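Local coordinates for glycerol-3-phosphate dehydrogenase [NAD(+)] (Dunaliella salina, PDB 6IUY), which probably catalyses the NAD-dependent interconversion of dihydroxyacetone phosphate and sn-glycerol 3-phosphate, and carries a magnesium-binding haloacid dehalogenase-like phosphatase domain in the same chain, at residues 258-263 with 338-343; 367-372 with 398-403; 471-476 with 531-536; 587-592 with 601-606. One frame throughout, in Å; residues are numbered along the deposited sequence.

Contact 1 of 4, residues 258-263 with 338-343; sequences KVTMVG and IEAVRG
Thr260 meets Ala340 through both of its branches. Its hydroxyl donates a hydrogen bond to the backbone carbonyl of Ala340, with OG1 2.7 Å from O. The C=O...donor angle is 155°, and the hydroxyl lies 25° off the carbonyl plane, so the bond is fairly straight at the acceptor. With chi1 at -68°, OG1 stands beside the backbone N and CG2 takes the place opposite that N. This turn brings the methyl to the same carbonyl, with Thr260 CG2 3.2 Å from Ala340 O. The methyl also faces the other methyl, Thr260 CG2 to Ala340 CB at 4.1 Å. A valine here would probably leave the buried Ala340 carbonyl without its hydroxyl donor. Further along the strand, Val262 and Val341 touch with one branch each, CG2 to CG2 at 4.2 Å, and their side chains cross at a slant. At the exposed end, the aliphatic chain of Lys258 runs alongside the carbonyl of Gly343. Its CB, CG, CD and CE all lie near that oxygen, with CD to Gly343 O at 3.6 Å. The helix runs roughly antiparallel to the strand, with the axes 8.3 Å apart. Strand 257-262 leads into Gly263, which probably opens a Rossmann-type GxGxxA loop; Ala268 of that loop binds NAD. Strand 257-262 lies between strands 293-297 and 346-349 of the sheet. Helix 337-342 packs on this sheet, and Val341 also touches Leu363 of the adjacent helix 356-366.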
loop_
_atom_site.group_PDB
_atom_site.type_symbol
_atom_site.label_atom_id
_atom_site.label_comp_id
_atom_site.label_asym_id
_atom_site.label_seq_id
_atom_site.Cartn_x
_atom_site.Cartn_y
_atom_site.Cartn_z
ATOM N N LYS A 258 -26.709 -22.450 8.914
ATOM C CA LYS A 258 -27.294 -21.603 9.967
ATOM C C LYS A 258 -26.204 -20.663 10.463
ATOM O O LYS A 258 -25.104 -21.110 10.769
ATOM C CB LYS A 258 -27.838 -22.413 11.161
ATOM C CG LYS A 258 -29.048 -23.329 10.877
ATOM C CD LYS A 258 -29.673 -23.826 12.202
ATOM C CE LYS A 258 -30.243 -25.239 12.088
ATOM N NZ LYS A 258 -31.165 -25.391 10.931
ATOM N N VAL A 259 -26.509 -19.373 10.553
ATOM C CA VAL A 259 -25.492 -18.395 10.926
ATOM C C VAL A 259 -25.682 -17.909 12.352
ATOM O O VAL A 259 -26.791 -17.557 12.744
ATOM C CB VAL A 259 -25.523 -17.189 9.981
ATOM C CG1 VAL A 259 -24.419 -16.194 10.342
ATOM C CG2 VAL A 259 -25.406 -17.665 8.522
ATOM N N THR A 260 -24.601 -17.892 13.121
ATOM C CA THR A 260 -24.624 -17.304 14.446
ATOM C C THR A 260 -23.536 -16.233 14.600
ATOM O O THR A 260 -22.348 -16.512 14.412
ATOM C CB THR A 260 -24.451 -18.387 15.519
ATOM O OG1 THR A 260 -25.616 -19.211 15.508
ATOM C CG2 THR A 260 -24.280 -17.767 16.904
ATOM N N MET A 261 -23.965 -15.022 14.958
ATOM C CA MET A 261 -23.074 -13.935 15.342
ATOM C C MET A 261 -22.738 -14.064 16.823
ATOM O O MET A 261 -23.641 -14.072 17.664
ATOM C CB MET A 261 -23.735 -12.579 15.048
ATOM C CG MET A 261 -22.991 -11.346 15.613
ATOM S SD MET A 261 -21.400 -11.047 14.798
ATOM C CE MET A 261 -20.315 -11.732 16.016
ATOM N N VAL A 262 -21.453 -14.214 17.143
ATOM C CA VAL A 262 -21.007 -14.254 18.527
ATOM C C VAL A 262 -20.486 -12.857 18.923
ATOM O O VAL A 262 -19.308 -12.534 18.707
ATOM C CB VAL A 262 -19.889 -15.296 18.744
ATOM C CG1 VAL A 262 -19.406 -15.278 20.195
ATOM C CG2 VAL A 262 -20.362 -16.684 18.345
ATOM N N GLY A 263 -21.381 -12.027 19.454
ATOM C CA GLY A 263 -21.033 -10.698 19.927
ATOM C C GLY A 263 -22.208 -9.835 19.578
ATOM O O GLY A 263 -22.978 -10.209 18.709
ATOM N N ILE A 338 -23.759 -21.163 24.516
ATOM C CA ILE A 338 -23.800 -22.526 23.988
ATOM C C ILE A 338 -25.008 -22.706 23.074
ATOM O O ILE A 338 -24.908 -23.233 21.970
ATOM C CB ILE A 338 -23.850 -23.580 25.116
ATOM C CG1 ILE A 338 -22.669 -23.383 26.065
ATOM C CG2 ILE A 338 -23.854 -25.006 24.528
ATOM C CD1 ILE A 338 -21.343 -23.275 25.326
ATOM N N GLU A 339 -26.158 -22.239 23.524
ATOM C CA GLU A 339 -27.357 -22.419 22.738
ATOM C C GLU A 339 -27.281 -21.627 21.430
ATOM O O GLU A 339 -27.776 -22.090 20.396
ATOM C CB GLU A 339 -28.590 -22.018 23.549
ATOM C CG GLU A 339 -29.888 -22.061 22.758
ATOM C CD GLU A 339 -30.590 -20.708 22.715
ATOM O OE1 GLU A 339 -30.807 -20.119 23.798
ATOM O OE2 GLU A 339 -30.908 -20.232 21.595
ATOM N N ALA A 340 -26.670 -20.441 21.471
ATOM C CA ALA A 340 -26.527 -19.616 20.269
ATOM C C ALA A 340 -25.707 -20.331 19.205
ATOM O O ALA A 340 -25.961 -20.213 18.002
ATOM C CB ALA A 340 -25.868 -18.254 20.621
ATOM N N VAL A 341 -24.699 -21.057 19.669
ATOM C CA VAL A 341 -23.713 -21.677 18.803
ATOM C C VAL A 341 -24.079 -23.103 18.347
ATOM O O VAL A 341 -23.626 -23.558 17.295
ATOM C CB VAL A 341 -22.345 -21.717 19.523
ATOM C CG1 VAL A 341 -21.332 -22.493 18.714
ATOM C CG2 VAL A 341 -21.847 -20.299 19.797
ATOM N N ARG A 342 -24.905 -23.811 19.116
ATOM C CA ARG A 342 -24.997 -25.256 18.907
ATOM C C ARG A 342 -25.449 -25.606 17.496
ATOM O O ARG A 342 -24.817 -26.434 16.844
ATOM C CB ARG A 342 -25.918 -25.920 19.943
ATOM C CG ARG A 342 -27.388 -25.561 19.834
ATOM C CD ARG A 342 -28.222 -26.370 20.824
ATOM N NE ARG A 342 -29.565 -25.823 20.938
ATOM C CZ ARG A 342 -30.197 -25.616 22.085
ATOM N NH1 ARG A 342 -29.610 -25.920 23.235
ATOM N NH2 ARG A 342 -31.417 -25.101 22.075
ATOM N N GLY A 343 -26.501 -24.987 16.985
ATOM C CA GLY A 343 -26.938 -25.414 15.660
ATOM C C GLY A 343 -26.153 -24.840 14.479
ATOM O O GLY A 343 -26.494 -25.081 13.318
#

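Contact 2 of 4, residues 367-372 with 398-403; sequences RVVGRG and RILGID
Val369 and Ile402 join two helix-to-strand connections of the NAD-binding Rossmann domain. One loop follows helix 356-366 and enters strand 374-377. The other leaves helix 392-400 and enters strand 404-408, the next parallel strand. The two side chains cross at about a right angle, with Val369 CG1 3.9 Å from Ile402 CD1. The other branch of Val369 is directed to the helix end, CG2 to Leu400 CD2 at 4.3 Å. The valine therefore sits against both residues. Ile402 has its CG1 between the backbone N and the carbonyl carbon, chi1 54°, and this leaves CG2 turned to the opposite loop. That methyl packs on two backbone oxygens, 3.7 Å from Gly370 O and 3.8 Å from Arg371 O. Arg371 crosses to the turn with an extended chain. Its NH1 comes 3.9 Å from Gly401 CA, and the guanidinium lies oblique to the turn. Gly401 ends its helix with positive phi, which favours glycine. A beta carbon there would also collide with Arg371 NH1. Outside the pair, Val369 also packs on Val341 and Leu347, and Leu400 on Leu363 and Phe349. The contact thus ties together neighbouring helix-to-strand connections, which lead into the adjacent parallel strands 374-377 and 404-408 of the Rossmann-type domain.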
loop_
_atom_site.group_PDB
_atom_site.type_symbol
_atom_site.label_atom_id
_atom_site.label_comp_id
_atom_site.label_asym_id
_atom_site.label_seq_id
_atom_site.Cartn_x
_atom_site.Cartn_y
_atom_site.Cartn_z
ATOM N N ARG A 367 -17.943 -28.619 23.764
ATOM C CA ARG A 367 -17.858 -29.541 22.633
ATOM C C ARG A 367 -19.008 -29.336 21.679
ATOM O O ARG A 367 -19.547 -30.280 21.120
ATOM C CB ARG A 367 -17.829 -30.995 23.119
ATOM C CG ARG A 367 -16.627 -31.315 24.006
ATOM C CD ARG A 367 -16.705 -32.714 24.588
ATOM N NE ARG A 367 -15.529 -33.022 25.404
ATOM C CZ ARG A 367 -15.314 -34.189 26.011
ATOM N NH1 ARG A 367 -16.196 -35.179 25.900
ATOM N NH2 ARG A 367 -14.213 -34.365 26.733
ATOM N N VAL A 368 -19.390 -28.084 21.501
ATOM C CA VAL A 368 -20.569 -27.763 20.725
ATOM C C VAL A 368 -20.189 -27.319 19.302
ATOM O O VAL A 368 -21.049 -27.198 18.430
ATOM C CB VAL A 368 -21.390 -26.677 21.454
ATOM C CG1 VAL A 368 -20.598 -25.388 21.567
ATOM C CG2 VAL A 368 -22.725 -26.451 20.783
ATOM N N VAL A 369 -18.900 -27.095 19.062
ATOM C CA VAL A 369 -18.457 -26.671 17.732
ATOM C C VAL A 369 -17.971 -27.868 16.906
ATOM O O VAL A 369 -16.841 -28.314 17.078
ATOM C CB VAL A 369 -17.324 -25.600 17.816
ATOM C CG1 VAL A 369 -16.772 -25.307 16.434
ATOM C CG2 VAL A 369 -17.844 -24.305 18.451
ATOM N N GLY A 370 -18.826 -28.385 16.021
ATOM C CA GLY A 370 -18.433 -29.453 15.108
ATOM C C GLY A 370 -17.237 -29.047 14.256
ATOM O O GLY A 370 -17.062 -27.867 13.966
ATOM N N ARG A 371 -16.402 -30.005 13.856
ATOM C CA ARG A 371 -15.143 -29.647 13.194
ATOM C C ARG A 371 -15.326 -29.222 11.740
ATOM O O ARG A 371 -14.377 -28.759 11.098
ATOM C CB ARG A 371 -14.144 -30.803 13.279
ATOM C CG ARG A 371 -13.604 -31.021 14.689
ATOM C CD ARG A 371 -12.343 -31.861 14.673
ATOM N NE ARG A 371 -11.983 -32.332 16.009
ATOM C CZ ARG A 371 -11.116 -31.720 16.813
ATOM N NH1 ARG A 371 -10.511 -30.601 16.420
ATOM N NH2 ARG A 371 -10.852 -32.233 18.012
ATOM N N GLY A 372 -16.547 -29.364 11.228
ATOM C CA GLY A 372 -16.869 -28.887 9.894
ATOM C C GLY A 372 -17.443 -27.477 9.870
ATOM O O GLY A 372 -17.853 -26.983 8.825
ATOM N N ARG A 398 -6.701 -22.867 16.967
ATOM C CA ARG A 398 -6.023 -23.663 17.962
ATOM C C ARG A 398 -6.977 -24.249 19.010
ATOM O O ARG A 398 -6.839 -25.402 19.394
ATOM C CB ARG A 398 -4.941 -22.834 18.653
ATOM C CG ARG A 398 -4.326 -23.540 19.859
ATOM C CD ARG A 398 -3.145 -22.770 20.408
ATOM N NE ARG A 398 -2.082 -22.665 19.409
ATOM C CZ ARG A 398 -1.119 -23.569 19.256
ATOM N NH1 ARG A 398 -1.089 -24.640 20.041
ATOM N NH2 ARG A 398 -0.191 -23.403 18.323
ATOM N N ILE A 399 -7.939 -23.461 19.476
ATOM C CA ILE A 399 -8.754 -23.882 20.607
ATOM C C ILE A 399 -10.012 -24.644 20.182
ATOM O O ILE A 399 -10.437 -25.557 20.871
ATOM C CB ILE A 399 -9.183 -22.690 21.461
ATOM C CG1 ILE A 399 -7.984 -22.128 22.230
ATOM C CG2 ILE A 399 -10.296 -23.114 22.407
ATOM C CD1 ILE A 399 -8.247 -20.755 22.849
ATOM N N LEU A 400 -10.590 -24.266 19.048
ATOM C CA LEU A 400 -11.807 -24.883 18.565
ATOM C C LEU A 400 -11.554 -25.862 17.426
ATOM O O LEU A 400 -12.462 -26.593 17.023
ATOM C CB LEU A 400 -12.798 -23.808 18.110
ATOM C CG LEU A 400 -13.298 -22.918 19.256
ATOM C CD1 LEU A 400 -14.217 -21.818 18.731
ATOM C CD2 LEU A 400 -14.014 -23.789 20.277
ATOM N N GLY A 401 -10.333 -25.861 16.894
ATOM C CA GLY A 401 -9.945 -26.810 15.860
ATOM C C GLY A 401 -10.618 -26.626 14.517
ATOM O O GLY A 401 -10.734 -27.567 13.730
ATOM N N ILE A 402 -11.072 -25.412 14.246
ATOM C CA ILE A 402 -11.660 -25.111 12.955
ATOM C C ILE A 402 -10.887 -23.999 12.243
ATOM O O ILE A 402 -10.168 -23.210 12.869
ATOM C CB ILE A 402 -13.119 -24.692 13.096
ATOM C CG1 ILE A 402 -13.234 -23.536 14.084
ATOM C CG2 ILE A 402 -13.980 -25.871 13.569
ATOM C CD1 ILE A 402 -14.626 -22.949 14.135
ATOM N N ASP A 403 -11.054 -23.929 10.929
ATOM C CA ASP A 403 -10.384 -22.900 10.153
ATOM C C ASP A 403 -11.129 -21.585 10.300
ATOM O O ASP A 403 -12.352 -21.569 10.414
ATOM C CB ASP A 403 -10.265 -23.315 8.688
ATOM C CG ASP A 403 -9.103 -24.266 8.459
ATOM O OD1 ASP A 403 -8.032 -23.817 7.985
ATOM O OD2 ASP A 403 -9.251 -25.463 8.791
#

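Contact 3 of 4, residues 471-476 with 531-536; sequences AGIGDG and RVAEAW
Backbone packing dominates where Gly472 and Gly476 meet Glu534. The two helices cross at -41°, and their axes come within 6.9 Å. The glycines are four residues apart, a GxxxG spacing, and they allow this approach. A beta carbon on Gly476 would strike Glu534 O. Gly472 O receives a CA-H...O contact from Glu534 CA, at 3.0 Å. Apolar contact is small: Ile473 CG1 lies 4.3 Å from Ala533 CB, and the same methyl lies over the backbone N of Ile473. Two like charges lie near each other without touching. Glu534 has CG opposite its backbone N, chi1 170°, and reaches out extended over Gly476 to Asp475. Its OE2 is 3.5 Å from Asp475 CB and 4.5 Å from Asp475 OD2. Arg530 forms salt bridges with both acids, and Lys484 with Asp475, so the carboxylates probably tolerate each other. An alanine in place of Glu534 would probably leave Arg530 without one of its two acidic mates and uncover Gly476. Helix 454-477 also packs by Ile473 on helix 585-594. Helix 528-541 is backed by helix 549-556, where Trp536 stacks with Phe549, and its start carries the substrate-binding Arg528 and Asn529.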
loop_
_atom_site.group_PDB
_atom_site.type_symbol
_atom_site.label_atom_id
_atom_site.label_comp_id
_atom_site.label_asym_id
_atom_site.label_seq_id
_atom_site.Cartn_x
_atom_site.Cartn_y
_atom_site.Cartn_z
ATOM N N ALA A 471 -2.143 8.733 16.783
ATOM C CA ALA A 471 -2.746 9.800 15.996
ATOM C C ALA A 471 -3.577 10.733 16.854
ATOM O O ALA A 471 -3.564 11.943 16.643
ATOM C CB ALA A 471 -3.618 9.217 14.878
ATOM N N GLY A 472 -4.332 10.168 17.798
ATOM C CA GLY A 472 -5.157 10.965 18.693
ATOM C C GLY A 472 -4.366 11.696 19.769
ATOM O O GLY A 472 -4.790 12.734 20.248
ATOM N N ILE A 473 -3.229 11.152 20.184
ATOM C CA ILE A 473 -2.352 11.895 21.085
ATOM C C ILE A 473 -1.847 13.131 20.334
ATOM O O ILE A 473 -1.843 14.230 20.876
ATOM C CB ILE A 473 -1.170 11.056 21.577
ATOM C CG1 ILE A 473 -1.654 9.927 22.491
ATOM C CG2 ILE A 473 -0.189 11.925 22.339
ATOM C CD1 ILE A 473 -0.571 8.910 22.797
ATOM N N GLY A 474 -1.488 12.948 19.063
ATOM C CA GLY A 474 -1.171 14.063 18.188
ATOM C C GLY A 474 -2.247 15.126 18.167
ATOM O O GLY A 474 -1.964 16.307 18.393
ATOM N N ASP A 475 -3.485 14.706 17.914
ATOM C CA ASP A 475 -4.618 15.616 17.866
ATOM C C ASP A 475 -4.779 16.376 19.175
ATOM O O ASP A 475 -5.119 17.562 19.180
ATOM C CB ASP A 475 -5.915 14.860 17.573
ATOM C CG ASP A 475 -6.057 14.444 16.110
ATOM O OD1 ASP A 475 -5.317 14.957 15.256
ATOM O OD2 ASP A 475 -6.941 13.600 15.808
ATOM N N GLY A 476 -4.575 15.679 20.286
ATOM C CA GLY A 476 -4.735 16.274 21.601
ATOM C C GLY A 476 -3.680 17.344 21.825
ATOM O O GLY A 476 -3.948 18.358 22.450
ATOM N N ARG A 531 -10.406 9.217 19.297
ATOM C CA ARG A 531 -11.267 10.163 20.000
ATOM C C ARG A 531 -10.933 10.220 21.479
ATOM O O ARG A 531 -10.830 11.309 22.069
ATOM C CB ARG A 531 -12.728 9.797 19.815
ATOM C CG ARG A 531 -13.676 10.802 20.456
ATOM C CD ARG A 531 -15.121 10.318 20.403
ATOM N NE ARG A 531 -15.860 10.853 21.538
ATOM C CZ ARG A 531 -16.726 10.154 22.264
ATOM N NH1 ARG A 531 -16.969 8.885 21.966
ATOM N NH2 ARG A 531 -17.344 10.727 23.286
ATOM N N VAL A 532 -10.743 9.045 22.077
ATOM C CA VAL A 532 -10.399 8.966 23.481
ATOM C C VAL A 532 -8.978 9.407 23.783
ATOM O O VAL A 532 -8.707 9.967 24.849
ATOM C CB VAL A 532 -10.559 7.530 24.021
ATOM C CG1 VAL A 532 -10.103 7.474 25.475
ATOM C CG2 VAL A 532 -12.003 7.082 23.875
ATOM N N ALA A 533 -8.063 9.095 22.874
ATOM C CA ALA A 533 -6.672 9.417 23.069
ATOM C C ALA A 533 -6.484 10.930 22.963
ATOM O O ALA A 533 -5.698 11.501 23.697
ATOM C CB ALA A 533 -5.797 8.675 22.066
ATOM N N GLU A 534 -7.241 11.575 22.080
ATOM C CA GLU A 534 -7.252 13.031 22.006
ATOM C C GLU A 534 -7.617 13.626 23.368
ATOM O O GLU A 534 -6.887 14.474 23.896
ATOM C CB GLU A 534 -8.234 13.515 20.940
ATOM C CG GLU A 534 -8.496 15.046 20.955
ATOM C CD GLU A 534 -9.345 15.500 19.767
ATOM O OE1 GLU A 534 -10.531 15.120 19.676
ATOM O OE2 GLU A 534 -8.827 16.220 18.898
ATOM N N ALA A 535 -8.740 13.185 23.937
ATOM C CA ALA A 535 -9.174 13.679 25.251
ATOM C C ALA A 535 -8.145 13.390 26.340
ATOM O O ALA A 535 -7.865 14.240 27.181
ATOM C CB ALA A 535 -10.517 13.085 25.616
ATOM N N TRP A 536 -7.554 12.204 26.326
ATOM C CA TRP A 536 -6.522 11.885 27.312
ATOM C C TRP A 536 -5.355 12.864 27.253
ATOM O O TRP A 536 -4.872 13.339 28.282
ATOM C CB TRP A 536 -6.003 10.481 27.083
ATOM C CG TRP A 536 -4.948 9.979 28.038
ATOM C CD1 TRP A 536 -5.156 9.301 29.201
ATOM C CD2 TRP A 536 -3.525 10.049 27.868
ATOM N NE1 TRP A 536 -3.955 8.961 29.778
ATOM C CE2 TRP A 536 -2.939 9.411 28.980
ATOM C CE3 TRP A 536 -2.691 10.592 26.887
ATOM C CZ2 TRP A 536 -1.563 9.306 29.139
ATOM C CZ3 TRP A 536 -1.330 10.490 27.048
ATOM C CH2 TRP A 536 -0.778 9.852 28.165
#

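Contact 4 of 4, residues 587-592 with 601-606; sequences FTTINR and TMILRY
Thr589 meets the start of helix 606-609 with its methyl. CG2 lies 3.4 Å from both the CA and the carbonyl O of Tyr606, and 3.6 Å from Tyr606 CB. Its chi1 of 106° is far from a staggered value, so the exact turn of the side chain may be uncertain. As modelled, OG1 is buried without a polar partner. It is 4.3 Å from Met602 O, too far for a bond. Ile603 works with its far end. Its CG1 stands opposite the backbone N, chi1 -168°, and carries CD1 to Ile590 CG1, 3.8 Å away, where the two chains meet at a slant. The same CD1 lies 4.2 Å from Thr589 OG1. Tyr606 offers mainly its backbone and CB to this helix. Its ring leads away, with Ile603 O at the ring edge and in its plane, and its hydroxyl is hydrogen-bonded to Glu423 of the second subunit. Ile590 also packs on Ile466, and Ile603 on Leu477, both of helix 454-477. The contact thus sets methyl groups against methylene carbons and backbone. Apolar packing holds the two segments, with no polar bond between them, while the polar end of Tyr606 is spent on the dimer interface.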
loop_
_atom_site.group_PDB
_atom_site.type_symbol
_atom_site.label_atom_id
_atom_site.label_comp_id
_atom_site.label_asym_id
_atom_site.label_seq_id
_atom_site.Cartn_x
_atom_site.Cartn_y
_atom_site.Cartn_z
ATOM N N PHE A 587 5.812 2.561 18.072
ATOM C CA PHE A 587 5.040 1.668 18.940
ATOM C C PHE A 587 5.511 1.838 20.382
ATOM O O PHE A 587 4.720 1.898 21.319
ATOM C CB PHE A 587 5.191 0.199 18.522
ATOM C CG PHE A 587 4.441 -0.168 17.275
ATOM C CD1 PHE A 587 3.643 0.752 16.626
ATOM C CD2 PHE A 587 4.528 -1.449 16.762
ATOM C CE1 PHE A 587 2.944 0.389 15.478
ATOM C CE2 PHE A 587 3.838 -1.809 15.621
ATOM C CZ PHE A 587 3.045 -0.895 14.976
ATOM N N THR A 588 6.818 1.936 20.553
ATOM C CA THR A 588 7.385 1.992 21.883
ATOM C C THR A 588 7.133 3.323 22.570
ATOM O O THR A 588 6.809 3.348 23.767
ATOM C CB THR A 588 8.892 1.723 21.855
ATOM O OG1 THR A 588 9.113 0.348 21.540
ATOM C CG2 THR A 588 9.520 2.024 23.224
ATOM N N THR A 589 7.271 4.438 21.851
ATOM C CA THR A 589 7.063 5.702 22.553
ATOM C C THR A 589 5.576 5.932 22.812
ATOM O O THR A 589 5.224 6.575 23.793
ATOM C CB THR A 589 7.691 6.924 21.826
ATOM O OG1 THR A 589 6.680 7.719 21.206
ATOM C CG2 THR A 589 8.722 6.513 20.818
ATOM N N ILE A 590 4.695 5.375 21.985
ATOM C CA ILE A 590 3.259 5.422 22.299
ATOM C C ILE A 590 2.923 4.708 23.622
ATOM O O ILE A 590 2.102 5.196 24.406
ATOM C CB ILE A 590 2.411 4.794 21.176
ATOM C CG1 ILE A 590 2.440 5.667 19.920
ATOM C CG2 ILE A 590 0.984 4.578 21.656
ATOM C CD1 ILE A 590 1.731 5.047 18.711
ATOM N N ASN A 591 3.552 3.556 23.862
ATOM C CA ASN A 591 3.320 2.787 25.089
ATOM C C ASN A 591 3.937 3.475 26.301
ATOM O O ASN A 591 3.338 3.548 27.373
ATOM C CB ASN A 591 3.875 1.361 24.953
ATOM C CG ASN A 591 3.292 0.403 25.993
ATOM O OD1 ASN A 591 3.921 0.129 27.025
ATOM N ND2 ASN A 591 2.079 -0.100 25.731
ATOM N N ARG A 592 5.144 3.989 26.112
ATOM C CA ARG A 592 5.810 4.762 27.134
ATOM C C ARG A 592 5.028 6.031 27.501
ATOM O O ARG A 592 5.089 6.491 28.646
ATOM C CB ARG A 592 7.219 5.101 26.668
ATOM C CG ARG A 592 8.117 3.880 26.573
ATOM C CD ARG A 592 9.285 4.043 27.526
ATOM N NE ARG A 592 10.360 4.810 26.911
ATOM C CZ ARG A 592 11.348 5.415 27.566
ATOM N NH1 ARG A 592 11.417 5.385 28.892
ATOM N NH2 ARG A 592 12.267 6.075 26.871
ATOM N N THR A 601 4.148 15.185 24.645
ATOM C CA THR A 601 4.724 16.110 23.664
ATOM C C THR A 601 5.851 15.492 22.841
ATOM O O THR A 601 6.258 16.064 21.828
ATOM C CB THR A 601 5.278 17.375 24.331
ATOM O OG1 THR A 601 6.388 17.016 25.152
ATOM C CG2 THR A 601 4.217 18.056 25.187
ATOM N N MET A 602 6.355 14.337 23.266
ATOM C CA MET A 602 7.443 13.662 22.554
ATOM C C MET A 602 6.963 12.719 21.457
ATOM O O MET A 602 7.749 11.924 20.940
ATOM C CB MET A 602 8.318 12.868 23.531
ATOM C CG MET A 602 9.223 13.712 24.427
ATOM S SD MET A 602 10.418 14.715 23.516
ATOM C CE MET A 602 11.329 13.462 22.630
ATOM N N ILE A 603 5.689 12.802 21.088
ATOM C CA ILE A 603 5.126 11.822 20.153
ATOM C C ILE A 603 5.736 11.942 18.749
ATOM O O ILE A 603 5.906 10.938 18.070
ATOM C CB ILE A 603 3.581 11.940 20.066
ATOM C CG1 ILE A 603 2.965 10.746 19.318
ATOM C CG2 ILE A 603 3.165 13.224 19.391
ATOM C CD1 ILE A 603 3.012 9.462 20.060
ATOM N N LEU A 604 6.073 13.147 18.299
ATOM C CA LEU A 604 6.684 13.273 16.976
ATOM C C LEU A 604 8.196 13.026 17.053
ATOM O O LEU A 604 8.883 13.050 16.042
ATOM C CB LEU A 604 6.404 14.647 16.368
ATOM C CG LEU A 604 4.927 15.049 16.268
ATOM C CD1 LEU A 604 4.794 16.544 15.971
ATOM C CD2 LEU A 604 4.228 14.219 15.197
ATOM N N ARG A 605 8.700 12.774 18.261
ATOM C CA ARG A 605 10.129 12.541 18.476
ATOM C C ARG A 605 10.407 11.087 18.823
ATOM O O ARG A 605 11.235 10.795 19.693
ATOM C CB ARG A 605 10.666 13.444 19.592
ATOM C CG ARG A 605 10.850 14.912 19.199
ATOM C CD ARG A 605 12.281 15.184 18.730
ATOM N NE ARG A 605 12.561 16.617 18.666
ATOM C CZ ARG A 605 12.898 17.373 19.712
ATOM N NH1 ARG A 605 13.006 16.844 20.930
ATOM N NH2 ARG A 605 13.129 18.671 19.538
ATOM N N TYR A 606 9.721 10.181 18.131
ATOM C CA TYR A 606 9.782 8.761 18.442
ATOM C C TYR A 606 11.192 8.152 18.318
ATOM O O TYR A 606 11.593 7.361 19.170
ATOM C CB TYR A 606 8.803 8.002 17.550
ATOM C CG TYR A 606 8.879 8.389 16.098
ATOM C CD1 TYR A 606 9.788 7.779 15.234
ATOM C CD2 TYR A 606 8.046 9.369 15.584
ATOM C CE1 TYR A 606 9.851 8.136 13.890
ATOM C CE2 TYR A 606 8.103 9.733 14.246
ATOM C CZ TYR A 606 9.001 9.113 13.406
ATOM O OH TYR A 606 9.039 9.486 12.082
#

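Overall arrangement
Contacts 1 and 2 belong to the NAD-binding domain and touch each other, for example through Val341 and Val369. Contact 1 sets a helix against a strand of the mixed sheet. Contact 2 joins the loops that lead into two other strands of it. Contact 1 is the more buried and has the one hydrogen bond between paired segments. Contact 2, nearer the surface, is made of apolar branches with an arginine at the rim. Contacts 3 and 4 lie in the helical C-terminal domain, with centres about 13 Å apart. Contact 3 uses helix 454-477 itself; Ile590 and Ile603 of contact 4 pack on that helix. Contact 3 combines glycine packing with acids probably neutralised by outside basic residues. Contact 4 is buried and apolar, next to the second subunit.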